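Local coordinates for protein peptidase S8 and S53, subtilisin, kexin, sedolisin (Mycobacterium smegmatis, PDB 4KG7) that probably cleaves proteins as a subtilisin-like serine endopeptidase, the mycosin MycP3 of the ESX-3 type VII secretion system, at residues Pro337-Ala341 and Arg342-His346; Val249-Pro252 and Ser253-Gln256; Gly44-Pro48 and Asn49-Leu53. One frame throughout, in Å; residues are numbered along the deposited sequence.

Interaction 1 of 3, residues Pro337-Ala341 and Arg342-His346; sequences PDLTA and RQVVH
The side-chain amide of Gln-343 is the flat group of this contact. Leu-339 CD2 lies over one face, 3.7 Å from Gln-343 CD. The two side chains cross at about a right angle, and the CD2 methyl comes down on the amide face. Two donors reach OE1 close to the amide plane. On the CG side, Thr-340 N binds Gln-343 OE1 at 2.9 Å, on a lone pair and nearly straight (169°). On the NE2 side, water 1 donates to OE1 at 2.6 Å and to Asp-338 O at 2.9 Å. The two bonds to OE1 should limit rotation of the amide. Gln-343 is extended beyond CG, which lets its amide reach back past the helix start.

The exchange is reciprocal. Gln-343 N donates to Thr-340 OG1 at 3.1 Å. Thr-340 is the N-cap of helix 341-350, and the pair makes a capping box. Thr-340 chi1 of 66° sets OG1 between the backbone N and the carbonyl carbon, facing the first turn. The helix bonds then begin with Val-344 N to Thr-340 O and Val-345 N to Ala-341 O.

Leu-339 CB meets Val-344 CG2 at 3.9 Å, a hydrophobic staple across the first turn. Val-344 also packs on Val-332 and Arg-333 of helix 318-335, and on Val-209 of strand 209-213. Ala-341 N is bound by the carboxylate of Asp-207.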
loop_
_atom_site.group_PDB
_atom_site.type_symbol
_atom_site.label_atom_id
_atom_site.label_comp_id
_atom_site.label_asym_id
_atom_site.label_seq_id
_atom_site.Cartn_x
_atom_site.Cartn_y
_atom_site.Cartn_z
ATOM N N PRO A 337 6.115 2.561 -21.330
ATOM C CA PRO A 337 7.258 3.004 -20.504
ATOM C C PRO A 337 7.610 4.483 -20.565
ATOM O O PRO A 337 8.338 4.957 -19.702
ATOM C CB PRO A 337 8.422 2.151 -21.015
ATOM C CG PRO A 337 8.028 1.822 -22.383
ATOM C CD PRO A 337 6.551 1.652 -22.413
ATOM N N ASP A 338 7.022 5.206 -21.497
ATOM C CA ASP A 338 7.298 6.607 -21.636
ATOM C C ASP A 338 6.308 7.486 -20.894
ATOM O O ASP A 338 6.546 8.687 -20.761
ATOM C CB ASP A 338 7.383 6.984 -23.113
ATOM C CG ASP A 338 8.624 6.410 -23.784
ATOM O OD1 ASP A 338 9.581 6.040 -23.059
ATOM O OD2 ASP A 338 8.662 6.350 -25.014
ATOM N N LEU A 339 5.235 6.908 -20.369
ATOM C CA LEU A 339 4.277 7.691 -19.599
ATOM C C LEU A 339 4.902 8.175 -18.297
ATOM O O LEU A 339 5.648 7.447 -17.620
ATOM C CB LEU A 339 3.015 6.871 -19.262
ATOM C CG LEU A 339 2.167 6.456 -20.468
ATOM C CD1 LEU A 339 0.958 5.676 -19.959
ATOM C CD2 LEU A 339 1.800 7.687 -21.309
ATOM N N THR A 340 4.578 9.406 -17.928
ATOM C CA THR A 340 4.924 9.941 -16.589
ATOM C C THR A 340 4.029 9.319 -15.527
ATOM O O THR A 340 3.001 8.745 -15.837
ATOM C CB THR A 340 4.739 11.470 -16.537
ATOM O OG1 THR A 340 3.346 11.769 -16.686
ATOM C CG2 THR A 340 5.549 12.133 -17.605
ATOM N N ALA A 341 4.417 9.500 -14.275
ATOM C CA ALA A 341 3.615 9.018 -13.175
ATOM C C ALA A 341 2.235 9.656 -13.222
ATOM O O ALA A 341 1.249 8.974 -12.980
ATOM C CB ALA A 341 4.279 9.308 -11.839
ATOM N N ARG A 342 2.144 10.941 -13.555
ATOM C CA ARG A 342 0.799 11.566 -13.594
ATOM C C ARG A 342 -0.045 10.901 -14.680
ATOM O O ARG A 342 -1.248 10.669 -14.489
ATOM C CB ARG A 342 0.842 13.058 -13.866
ATOM C CG ARG A 342 1.424 13.923 -12.770
ATOM C CD ARG A 342 1.482 15.328 -13.257
ATOM N NE ARG A 342 1.761 16.354 -12.267
ATOM C CZ ARG A 342 2.803 17.184 -12.298
ATOM N NH1 ARG A 342 3.727 17.119 -13.241
ATOM N NH2 ARG A 342 2.889 18.119 -11.367
ATOM N N GLN A 343 0.567 10.615 -15.823
ATOM C CA GLN A 343 -0.163 9.976 -16.928
ATOM C C GLN A 343 -0.614 8.585 -16.517
ATOM O O GLN A 343 -1.711 8.167 -16.862
ATOM C CB GLN A 343 0.682 9.909 -18.196
ATOM C CG GLN A 343 0.824 11.236 -18.901
ATOM C CD GLN A 343 1.782 11.157 -20.081
ATOM O OE1 GLN A 343 2.958 10.829 -19.921
ATOM N NE2 GLN A 343 1.292 11.475 -21.277
ATOM N N VAL A 344 0.218 7.868 -15.753
ATOM C CA VAL A 344 -0.122 6.520 -15.339
ATOM C C VAL A 344 -1.289 6.546 -14.364
ATOM O O VAL A 344 -2.231 5.756 -14.502
ATOM C CB VAL A 344 1.094 5.806 -14.699
ATOM C CG1 VAL A 344 0.691 4.482 -14.061
ATOM C CG2 VAL A 344 2.192 5.580 -15.728
ATOM N N VAL A 345 -1.244 7.467 -13.407
ATOM C CA VAL A 345 -2.337 7.598 -12.457
ATOM C C VAL A 345 -3.644 7.955 -13.200
ATOM O O VAL A 345 -4.684 7.398 -12.940
ATOM C CB VAL A 345 -1.990 8.605 -11.333
ATOM C CG1 VAL A 345 -3.236 8.951 -10.515
ATOM C CG2 VAL A 345 -0.888 8.029 -10.445
ATOM N N HIS A 346 -3.578 8.892 -14.133
ATOM C CA HIS A 346 -4.747 9.263 -14.932
ATOM C C HIS A 346 -5.316 8.058 -15.674
ATOM O O HIS A 346 -6.526 7.845 -15.716
ATOM C CB HIS A 346 -4.349 10.365 -15.928
ATOM C CG HIS A 346 -5.454 10.792 -16.845
ATOM N ND1 HIS A 346 -6.408 11.724 -16.491
ATOM C CD2 HIS A 346 -5.753 10.408 -18.104
ATOM C CE1 HIS A 346 -7.225 11.916 -17.509
ATOM N NE2 HIS A 346 -6.873 11.105 -18.485
HETATM O O HOH W 1 4.997 11.057 -21.564
#

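Interaction 2 of 3, residues Val249-Pro252 and Ser253-Gln256; sequences VSIP and SWWQ
Val-249 CG1 sits on the indole of Trp-254. This CH-pi contact is 3.5 Å from CG1 to the centroid of the five-membered ring, 16° off the ring normal. The nearest ring atom to Val-249 CG1 is CD2, at 3.4 Å. Val-249 CG1 is anti to the backbone N (chi1 175°), which carries this branch over the ring face. Ile-251 lies alongside the indole more loosely, with CG1 4.3 Å from Trp-254 CD1.

Backbone hydrogen bonds fold the chain back. Trp-254 N donates to Ser-250 O at 2.9 Å. Trp-255 N donates to Pro-252 O at 2.9 Å. The second bond closes a type I beta turn from Pro-252 to Trp-255. A cis peptide precedes Pro-252, just where strand 248-251 ends. That strand pairs antiparallel with strand 182-185, and the turn takes the chain toward strand 259-265. Trp-255 then centres an inverse gamma turn, whose bond is weak.

Side-chain hydrogen bonds hold the polar ends. Gln-256 NE2 donates to Ser-253 O at 2.8 Å, with the acceptor close to the amide plane. Gln-192 OE1 receives both indole NE1 groups, of Trp-254 and Trp-255.

Water 2 joins the serines. It donates to Ser-250 OG at 2.8 Å and accepts from Ser-253 N at 2.9 Å. It also bonds Ser-253 OG. Ser-250 OG also binds Ala-214 O, and Ser-253 OG binds Ser-261 OG.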
loop_
_atom_site.group_PDB
_atom_site.type_symbol
_atom_site.label_atom_id
_atom_site.label_comp_id
_atom_site.label_asym_id
_atom_site.label_seq_id
_atom_site.Cartn_x
_atom_site.Cartn_y
_atom_site.Cartn_z
ATOM N N VAL A 249 -7.423 11.742 9.701
ATOM C CA VAL A 249 -6.499 11.934 8.576
ATOM C C VAL A 249 -5.737 10.648 8.319
ATOM O O VAL A 249 -5.070 10.147 9.209
ATOM C CB VAL A 249 -5.509 13.072 8.856
ATOM C CG1 VAL A 249 -4.474 13.210 7.750
ATOM C CG2 VAL A 249 -6.267 14.388 9.034
ATOM N N SER A 250 -5.846 10.139 7.102
ATOM C CA SER A 250 -5.122 8.935 6.712
ATOM C C SER A 250 -3.825 9.324 6.005
ATOM O O SER A 250 -3.848 10.065 5.033
ATOM C CB SER A 250 -5.980 8.100 5.781
ATOM O OG SER A 250 -5.288 6.952 5.330
ATOM N N ILE A 251 -2.713 8.841 6.537
ATOM C CA ILE A 251 -1.357 9.219 6.135
ATOM C C ILE A 251 -0.672 7.996 5.514
ATOM O O ILE A 251 -0.623 6.919 6.123
ATOM C CB ILE A 251 -0.564 9.723 7.362
ATOM C CG1 ILE A 251 -1.296 10.873 8.084
ATOM C CG2 ILE A 251 0.814 10.182 6.966
ATOM C CD1 ILE A 251 -0.964 10.979 9.551
ATOM N N PRO A 252 -0.048 8.152 4.327
ATOM C CA PRO A 252 0.131 9.360 3.531
ATOM C C PRO A 252 -0.958 9.672 2.487
ATOM O O PRO A 252 -0.783 10.582 1.672
ATOM C CB PRO A 252 1.463 9.066 2.840
ATOM C CG PRO A 252 1.345 7.613 2.507
ATOM C CD PRO A 252 0.675 7.013 3.723
ATOM N N SER A 253 -2.076 8.953 2.515
ATOM C CA SER A 253 -3.155 9.168 1.528
ATOM C C SER A 253 -3.579 10.605 1.346
ATOM O O SER A 253 -3.917 11.015 0.233
ATOM C CB SER A 253 -4.402 8.345 1.872
ATOM O OG SER A 253 -4.242 6.994 1.504
ATOM N N TRP A 254 -3.611 11.385 2.419
ATOM C CA TRP A 254 -4.124 12.748 2.274
ATOM C C TRP A 254 -3.215 13.652 1.460
ATOM O O TRP A 254 -3.639 14.713 1.043
ATOM C CB TRP A 254 -4.512 13.339 3.610
ATOM C CG TRP A 254 -3.393 13.870 4.413
ATOM C CD1 TRP A 254 -2.166 13.316 4.619
ATOM C CD2 TRP A 254 -3.426 15.081 5.151
ATOM N NE1 TRP A 254 -1.422 14.126 5.450
ATOM C CE2 TRP A 254 -2.177 15.211 5.798
ATOM C CE3 TRP A 254 -4.397 16.068 5.345
ATOM C CZ2 TRP A 254 -1.871 16.297 6.620
ATOM C CZ3 TRP A 254 -4.097 17.160 6.157
ATOM C CH2 TRP A 254 -2.836 17.264 6.788
ATOM N N TRP A 255 -1.994 13.190 1.168
ATOM C CA TRP A 255 -1.043 13.965 0.365
ATOM C C TRP A 255 -1.341 13.883 -1.129
ATOM O O TRP A 255 -0.488 13.536 -1.936
ATOM C CB TRP A 255 0.420 13.565 0.700
ATOM C CG TRP A 255 0.953 14.318 1.858
ATOM C CD1 TRP A 255 1.178 13.864 3.136
ATOM C CD2 TRP A 255 1.306 15.691 1.858
ATOM N NE1 TRP A 255 1.680 14.884 3.913
ATOM C CE2 TRP A 255 1.768 16.019 3.150
ATOM C CE3 TRP A 255 1.315 16.673 0.868
ATOM C CZ2 TRP A 255 2.183 17.305 3.479
ATOM C CZ3 TRP A 255 1.740 17.948 1.192
ATOM C CH2 TRP A 255 2.167 18.252 2.481
ATOM N N GLN A 256 -2.532 14.329 -1.513
ATOM C CA GLN A 256 -2.868 14.552 -2.893
ATOM C C GLN A 256 -2.054 15.762 -3.387
ATOM O O GLN A 256 -1.834 16.727 -2.635
ATOM C CB GLN A 256 -4.384 14.794 -2.996
ATOM C CG GLN A 256 -5.187 13.609 -2.496
ATOM C CD GLN A 256 -4.840 12.353 -3.239
ATOM O OE1 GLN A 256 -4.982 12.314 -4.451
ATOM N NE2 GLN A 256 -4.263 11.383 -2.549
HETATM O O HOH W 2 -2.909 6.620 3.941
#

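Interaction 3 of 3, residues Gly44-Pro48 and Asn49-Leu53; sequences GAVSP and NQLAL
Pro-48, Val-46 and Asn-49 bury the largest areas in this contact, at the start of helix 48-53. Pro-48 is the first helical residue. A proline is well suited to this place, because its nitrogen has no hydrogen and no helix bond requires one there. Pro-48 O accepts from Ala-52 N at 2.9 Å, the first regular helix bond that is not weak.

Val-46 stands before the cap and touches with one branch. Val-46 CG1 meets the amide carbon CD of Gln-50 at 3.8 Å and Leu-51 CD2 at 4.2 Å. With chi1 at -174° this branch lies opposite the backbone N and reaches the first helical turn. The Val-46 and Gln-50 side chains approach at a slant.

Asn-49 is held from Ser-47, the N-cap residue. Asn-49 N donates to Ser-47 OG at 3.0 Å, with an angle of 148° at the hydrogen. The hydroxyl also packs on Asn-49 CB at 3.3 Å. Ser-47 O takes weak bonds from Gln-50 N and Leu-51 N.

The rest of Asn-49 faces inward. Its ND2 binds Glu-288 O, and its side chain rests on Pro-286 of strand 281-286 and Tyr-324 of helix 318-335. Gln-50 reaches helix 55-59 at Leu-55, Ser-56 and Trp-59. The contact is at the surface, and the inner side of helix 48-53 packs on edge strand 281-286, helix 318-335 and helix 55-59.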
loop_
_atom_site.group_PDB
_atom_site.type_symbol
_atom_site.label_atom_id
_atom_site.label_comp_id
_atom_site.label_asym_id
_atom_site.label_seq_id
_atom_site.Cartn_x
_atom_site.Cartn_y
_atom_site.Cartn_z
ATOM N N GLY A 44 -5.092 -22.765 -2.969
ATOM C CA GLY A 44 -4.531 -23.077 -4.298
ATOM C C GLY A 44 -5.489 -22.837 -5.444
ATOM O O GLY A 44 -5.064 -22.754 -6.597
ATOM N N ALA A 45 -6.780 -22.737 -5.153
ATOM C CA ALA A 45 -7.750 -22.374 -6.165
ATOM C C ALA A 45 -7.561 -20.919 -6.591
ATOM O O ALA A 45 -7.222 -20.077 -5.765
ATOM C CB ALA A 45 -9.155 -22.602 -5.628
ATOM N N VAL A 46 -7.808 -20.613 -7.861
ATOM C CA VAL A 46 -7.729 -19.215 -8.316
ATOM C C VAL A 46 -8.696 -18.359 -7.500
ATOM O O VAL A 46 -9.874 -18.661 -7.422
ATOM C CB VAL A 46 -8.113 -19.033 -9.787
ATOM C CG1 VAL A 46 -7.854 -17.582 -10.196
ATOM C CG2 VAL A 46 -7.324 -19.974 -10.675
ATOM N N SER A 47 -8.194 -17.290 -6.904
ATOM C CA SER A 47 -9.036 -16.443 -6.065
ATOM C C SER A 47 -10.049 -15.690 -6.930
ATOM O O SER A 47 -9.710 -15.179 -7.996
ATOM C CB SER A 47 -8.189 -15.434 -5.289
ATOM O OG SER A 47 -8.987 -14.429 -4.684
ATOM N N PRO A 48 -11.283 -15.572 -6.444
ATOM C CA PRO A 48 -12.245 -14.656 -7.083
ATOM C C PRO A 48 -11.744 -13.218 -7.231
ATOM O O PRO A 48 -12.213 -12.469 -8.114
ATOM C CB PRO A 48 -13.432 -14.696 -6.127
ATOM C CG PRO A 48 -13.363 -16.072 -5.538
ATOM C CD PRO A 48 -11.907 -16.354 -5.367
ATOM N N ASN A 49 -10.819 -12.805 -6.378
ATOM C CA ASN A 49 -10.217 -11.489 -6.516
ATOM C C ASN A 49 -9.402 -11.356 -7.803
ATOM O O ASN A 49 -9.392 -10.285 -8.427
ATOM C CB ASN A 49 -9.329 -11.198 -5.298
ATOM C CG ASN A 49 -10.107 -11.185 -3.998
ATOM O OD1 ASN A 49 -11.198 -10.664 -3.954
ATOM N ND2 ASN A 49 -9.502 -11.662 -2.933
ATOM N N GLN A 50 -8.703 -12.418 -8.197
ATOM C CA GLN A 50 -7.987 -12.401 -9.472
ATOM C C GLN A 50 -9.004 -12.292 -10.619
ATOM O O GLN A 50 -8.805 -11.509 -11.561
ATOM C CB GLN A 50 -7.089 -13.637 -9.652
ATOM C CG GLN A 50 -6.591 -13.675 -11.085
ATOM C CD GLN A 50 -5.609 -14.774 -11.416
ATOM O OE1 GLN A 50 -4.730 -15.101 -10.632
ATOM N NE2 GLN A 50 -5.732 -15.313 -12.627
ATOM N N LEU A 51 -10.090 -13.062 -10.535
ATOM C CA LEU A 51 -11.092 -13.091 -11.598
ATOM C C LEU A 51 -11.775 -11.725 -11.748
ATOM O O LEU A 51 -12.017 -11.243 -12.887
ATOM C CB LEU A 51 -12.107 -14.219 -11.360
ATOM C CG LEU A 51 -11.509 -15.636 -11.310
ATOM C CD1 LEU A 51 -12.572 -16.626 -10.869
ATOM C CD2 LEU A 51 -10.921 -16.076 -12.631
ATOM N N ALA A 52 -11.999 -11.056 -10.619
ATOM C CA ALA A 52 -12.543 -9.698 -10.629
ATOM C C ALA A 52 -11.671 -8.717 -11.439
ATOM O O ALA A 52 -12.173 -7.776 -12.063
ATOM C CB ALA A 52 -12.673 -9.208 -9.203
ATOM N N LEU A 53 -10.363 -8.937 -11.395
ATOM C CA LEU A 53 -9.393 -8.070 -12.055
ATOM C C LEU A 53 -9.057 -8.505 -13.473
ATOM O O LEU A 53 -8.340 -7.795 -14.177
ATOM C CB LEU A 53 -8.107 -8.054 -11.234
ATOM C CG LEU A 53 -8.233 -7.355 -9.867
ATOM C CD1 LEU A 53 -7.015 -7.733 -9.030
ATOM C CD2 LEU A 53 -8.369 -5.853 -10.043
#

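Along the chain, interaction 3 comes first, then interaction 2, then interaction 1. Each is local and is complete before the next begins, so none nests in or crosses another. Residues 44-53 lead the chain from a loop into helix 48-53, at the side of edge strand 281-286. Residues 249-256 close the turn leaving strand 248-251, on the way into strand 259-265 of the central parallel sheet. Residues 337-346 turn the chain from helix 318-335 into helix 341-350. Interactions 2 and 3 lie on opposite sides of the chain's centre, about 29 Å between centres. Interactions 1 and 2 do not touch, yet both pack on strand 209-213. Interactions 1 and 3 both pack against helix 318-335.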